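Local coordinates for protein UDP-N-Acetylenolpyruvylglucosamine Reductase (PDB 2GQT) that probably reduces enolpyruvyl-UDP-N-acetylglucosamine to UDP-N-acetylmuramate with NADPH and an FAD cofactor, a step in making the peptidoglycan of the bacterial cell wall, at residues A130-V133 with A138-V141; T119-M124 with M181-R186. One frame throughout, in Å; residues are numbered along the deposited sequence.

Contact 1. Residues A130-V133 with A138-V141; sequences AVEV and AFHV. With CA (calcium ion), chain B.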
# COMPACT_ATOMS: atom_id res chain seq x y z
N ALA A 130 10.30 -11.69 -10.94
CA ALA A 130 11.32 -10.69 -11.19
C ALA A 130 10.77 -9.32 -10.88
O ALA A 130 9.55 -9.10 -10.96
CB ALA A 130 11.80 -10.75 -12.63
N VAL A 131 11.66 -8.40 -10.54
CA VAL A 131 11.29 -7.03 -10.19
C VAL A 131 12.29 -6.07 -10.83
O VAL A 131 13.50 -6.18 -10.59
CB VAL A 131 11.30 -6.81 -8.66
CG1 VAL A 131 10.87 -5.39 -8.31
CG2 VAL A 131 10.40 -7.83 -7.96
N GLU A 132 11.78 -5.13 -11.62
CA GLU A 132 12.62 -4.06 -12.15
C GLU A 132 12.60 -2.91 -11.16
O GLU A 132 11.52 -2.48 -10.72
CB GLU A 132 12.12 -3.59 -13.52
CG GLU A 132 13.04 -2.58 -14.18
CD GLU A 132 12.50 -2.10 -15.50
OE1 GLU A 132 13.03 -2.50 -16.56
OE2 GLU A 132 11.53 -1.32 -15.48
N VAL A 133 13.78 -2.44 -10.78
CA VAL A 133 13.93 -1.33 -9.84
C VAL A 133 14.83 -0.27 -10.47
O VAL A 133 15.90 -0.58 -10.99
CB VAL A 133 14.55 -1.79 -8.49
CG1 VAL A 133 14.66 -0.61 -7.52
CG2 VAL A 133 13.74 -2.91 -7.87
N ALA A 138 19.48 4.32 -13.13
CA ALA A 138 19.40 3.19 -14.07
C ALA A 138 18.37 2.15 -13.65
O ALA A 138 18.00 2.06 -12.49
CB ALA A 138 20.76 2.55 -14.24
N PHE A 139 17.91 1.35 -14.61
CA PHE A 139 16.97 0.25 -14.35
C PHE A 139 17.74 -1.03 -14.16
O PHE A 139 18.64 -1.33 -14.95
CB PHE A 139 16.02 0.08 -15.54
CG PHE A 139 15.13 1.26 -15.77
CD1 PHE A 139 13.88 1.33 -15.17
CD2 PHE A 139 15.55 2.30 -16.59
CE1 PHE A 139 13.05 2.44 -15.38
CE2 PHE A 139 14.74 3.41 -16.81
CZ PHE A 139 13.48 3.47 -16.21
N HIS A 140 17.39 -1.79 -13.13
CA HIS A 140 18.05 -3.06 -12.84
C HIS A 140 16.99 -4.13 -12.57
O HIS A 140 15.93 -3.84 -12.04
CB HIS A 140 18.99 -2.91 -11.63
CG HIS A 140 20.05 -1.88 -11.84
ND1 HIS A 140 21.09 -2.05 -12.73
CD2 HIS A 140 20.21 -0.64 -11.31
CE1 HIS A 140 21.86 -0.98 -12.72
NE2 HIS A 140 21.35 -0.11 -11.87
N VAL A 141 17.29 -5.38 -12.93
CA VAL A 141 16.34 -6.46 -12.72
C VAL A 141 16.81 -7.34 -11.57
O VAL A 141 17.97 -7.78 -11.53
CB VAL A 141 16.14 -7.28 -14.02
CG1 VAL A 141 15.29 -8.51 -13.77
CG2 VAL A 141 15.52 -6.41 -15.11
CA CA B . 20.07 -8.68 -11.70
O HOH W 1 19.23 -10.65 -10.66
O HOH W 2 20.80 -8.41 -9.45
O HOH W 3 22.23 -9.67 -12.00
O HOH W 4 20.85 -6.42 -11.60
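Val133 and His140 pair across a β hairpin made by strands 128-135 and 138-142, which forms one border of an antiparallel sheet; strand 161-171 runs along the other side of 128-135. The two short segments lie 4.6 Å apart axis to axis and are nearly antiparallel, at 167°. Val133 with His140 is the hydrogen-bonded pair: Val133 N gives to His140 O and His140 N to Val133 O, both at 2.9 Å. Glu132 and Val141 form the neighbouring non-hydrogen-bonded pair, where Glu132 CA closes on His140 O at 3.3 Å in a CA-H···O contact. Branched valines suit these extended backbones, and Val131 and Val133 are buried.

On the face that carries Glu132 and Val141, the contacts run diagonally. Glu132 holds CG anti to its own N (chi1 -174°) and stays extended, which brings its carboxylate obliquely against the Phe139 ring, the planes 51° apart and Glu132 OE2 lying 3.6 Å from Phe139 CD1. A glutamate can hold this partly covered place because OE2 is salt-bridged to Arg164 and hydrogen-bonded to Thr163 on strand 161-171. The Phe139 ring also meets Phe134 edge-to-face and packs on Leu34 of helix 31-37, so an aromatic there ties the hairpin to a helix. At the other end of the face, small Ala130 leaves its CB 4.3 Å from Val141 CG1. Because Val141 belongs to a non-hydrogen-bonded pair, its carbonyl turns away from strand 128-135, and Val141 O binds a calcium ion at 2.3 Å, alongside four waters.

Contact 2. Residues T119-M124 with M181-R186; sequences TRFGEM and MAEVDR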
# COMPACT_ATOMS: atom_id res chain seq x y z
N THR A 119 -1.50 -11.36 3.56
CA THR A 119 -2.52 -11.84 4.50
C THR A 119 -2.04 -13.19 5.03
O THR A 119 -0.94 -13.63 4.69
CB THR A 119 -3.87 -12.03 3.78
OG1 THR A 119 -3.75 -13.08 2.82
CG2 THR A 119 -4.33 -10.74 3.10
N ARG A 120 -2.86 -13.85 5.84
CA ARG A 120 -2.52 -15.19 6.34
C ARG A 120 -2.41 -16.21 5.20
O ARG A 120 -1.90 -17.31 5.38
CB ARG A 120 -3.55 -15.67 7.37
CG ARG A 120 -4.94 -15.99 6.83
CD ARG A 120 -5.77 -16.81 7.82
NE ARG A 120 -6.20 -15.99 8.95
CZ ARG A 120 -7.44 -15.59 9.18
NH1 ARG A 120 -8.43 -15.95 8.37
NH2 ARG A 120 -7.71 -14.84 10.24
N PHE A 121 -2.92 -15.83 4.03
CA PHE A 121 -2.98 -16.71 2.87
C PHE A 121 -1.74 -16.67 1.98
O PHE A 121 -1.37 -17.68 1.36
CB PHE A 121 -4.25 -16.41 2.06
CG PHE A 121 -5.51 -16.44 2.88
CD1 PHE A 121 -6.10 -15.26 3.32
CD2 PHE A 121 -6.10 -17.65 3.23
CE1 PHE A 121 -7.27 -15.28 4.08
CE2 PHE A 121 -7.27 -17.68 3.99
CZ PHE A 121 -7.85 -16.50 4.42
N GLY A 122 -1.09 -15.51 1.93
CA GLY A 122 0.05 -15.29 1.05
C GLY A 122 0.51 -13.85 1.10
O GLY A 122 -0.20 -12.98 1.62
N GLU A 123 1.70 -13.60 0.56
CA GLU A 123 2.26 -12.26 0.50
C GLU A 123 2.80 -11.96 -0.89
O GLU A 123 3.07 -12.88 -1.68
CB GLU A 123 3.35 -12.06 1.55
CG GLU A 123 4.54 -12.99 1.39
CD GLU A 123 5.52 -12.88 2.53
OE1 GLU A 123 6.72 -13.10 2.28
OE2 GLU A 123 5.10 -12.57 3.68
N MET A 124 2.98 -10.68 -1.18
CA MET A 124 3.40 -10.23 -2.50
C MET A 124 4.66 -10.96 -2.98
O MET A 124 4.73 -11.35 -4.14
CB MET A 124 3.60 -8.71 -2.52
CG MET A 124 3.84 -8.13 -3.90
SD MET A 124 2.37 -8.23 -4.94
CE MET A 124 2.94 -7.35 -6.39
N MET A 181 -10.57 -17.20 -3.34
CA MET A 181 -10.82 -15.78 -3.13
C MET A 181 -12.01 -15.56 -2.20
O MET A 181 -11.99 -14.66 -1.36
CB MET A 181 -11.06 -15.10 -4.48
CG MET A 181 -9.79 -14.96 -5.29
SD MET A 181 -10.09 -14.61 -7.03
CE MET A 181 -10.86 -12.99 -6.95
N ALA A 182 -13.04 -16.40 -2.31
CA ALA A 182 -14.21 -16.31 -1.44
C ALA A 182 -13.83 -16.52 0.02
O ALA A 182 -14.40 -15.87 0.90
CB ALA A 182 -15.28 -17.30 -1.87
N GLU A 183 -12.88 -17.40 0.28
CA GLU A 183 -12.43 -17.60 1.66
C GLU A 183 -11.68 -16.37 2.16
O GLU A 183 -11.84 -15.98 3.31
CB GLU A 183 -11.58 -18.87 1.81
CG GLU A 183 -10.92 -19.07 3.21
CD GLU A 183 -11.87 -18.87 4.41
OE1 GLU A 183 -13.08 -19.16 4.31
OE2 GLU A 183 -11.39 -18.42 5.48
N VAL A 184 -10.88 -15.75 1.29
CA VAL A 184 -10.19 -14.52 1.68
C VAL A 184 -11.20 -13.43 2.02
O VAL A 184 -11.06 -12.74 3.04
CB VAL A 184 -9.19 -14.05 0.59
CG1 VAL A 184 -8.46 -12.78 1.05
CG2 VAL A 184 -8.19 -15.14 0.30
N ASP A 185 -12.23 -13.30 1.19
CA ASP A 185 -13.29 -12.32 1.45
C ASP A 185 -13.97 -12.59 2.80
O ASP A 185 -14.15 -11.67 3.60
CB ASP A 185 -14.32 -12.34 0.31
CG ASP A 185 -15.06 -11.02 0.18
OD1 ASP A 185 -14.40 -9.97 -0.02
OD2 ASP A 185 -16.31 -11.02 0.27
N ARG A 186 -14.30 -13.85 3.06
CA ARG A 186 -14.92 -14.24 4.33
C ARG A 186 -14.03 -13.85 5.51
O ARG A 186 -14.51 -13.29 6.50
CB ARG A 186 -15.23 -15.74 4.37
CG ARG A 186 -16.14 -16.15 5.55
CD ARG A 186 -15.90 -17.60 6.01
NE ARG A 186 -14.51 -17.77 6.42
CZ ARG A 186 -14.02 -17.46 7.62
NH1 ARG A 186 -14.81 -16.97 8.57
NH2 ARG A 186 -12.73 -17.63 7.87
O HOH W 5 -9.11 -18.34 6.82
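Phe121, Val184 and Glu183 carry this contact, in which an aromatic ring at the tip of a turn lies against one side of helix 174-187. Val184 CG2 comes over one face of the Phe121 ring, 3.9 Å from the centroid and 20° off the normal, a CH-π contact displaced toward CD1. The opposite face of the ring is covered by the aliphatic part of Arg120, whose CG sits over its centre. A flat ring suits this slot between a methyl and a methylene, and a short branched valine lets the turn come close to the helix backbone: Phe121 CE1 is 3.9 Å from Val184 CA.

Glu183 touches the ring with CG, which lies 4.0 Å from Phe121 CE2. Its chain then bends at chi2 (48°) toward Arg186, one turn further along the helix. Arg186 NE meets Glu183 OE1 and Arg186 NH2 meets Glu183 OE2, each at 2.9 Å, a side-on salt bridge. OE2 also accepts a hydrogen bond from water 5, which in turn accepts one from Arg120 NH1, linking turn and helix by a polar route beside the apolar one. With an alanine here, the Arg186 guanidinium would probably lose both these acceptors, the water link to Arg120 would be broken, and the Phe121 ring would lose the CG packed at CE2.

The turn itself is fixed by Thr119, whose OG1 accepts from Phe121 N in an ST turn while Thr119 N bonds Gly122 O. Thr119 also touches the FAD, so the arrangement is a tight β-hairpin turn at the flavin site, docked by its aromatic tip on a helix.

How the contacts relate
Running from the N terminus, the chain first reaches 119-124, the tight hairpin turn beside the FAD, and goes on directly into strand 128-135. That strand turns back into 138-142, and contact 1 closes this short local loop. Strand 161-171 then adds to the same sheet and leads to helix 174-187, where 181-186 returns to 119-124; contact 2 thus closes a loop with 56 residues between its segments, and contact 1 is nested inside it. The two do not touch: their centres are 28 Å apart, though their nearest atoms come within about 8 Å. Contact 1 forms a border of the sheet, whereas contact 2 joins a turn of the FAD-binding domain to a helix of the C-terminal part of the enzyme.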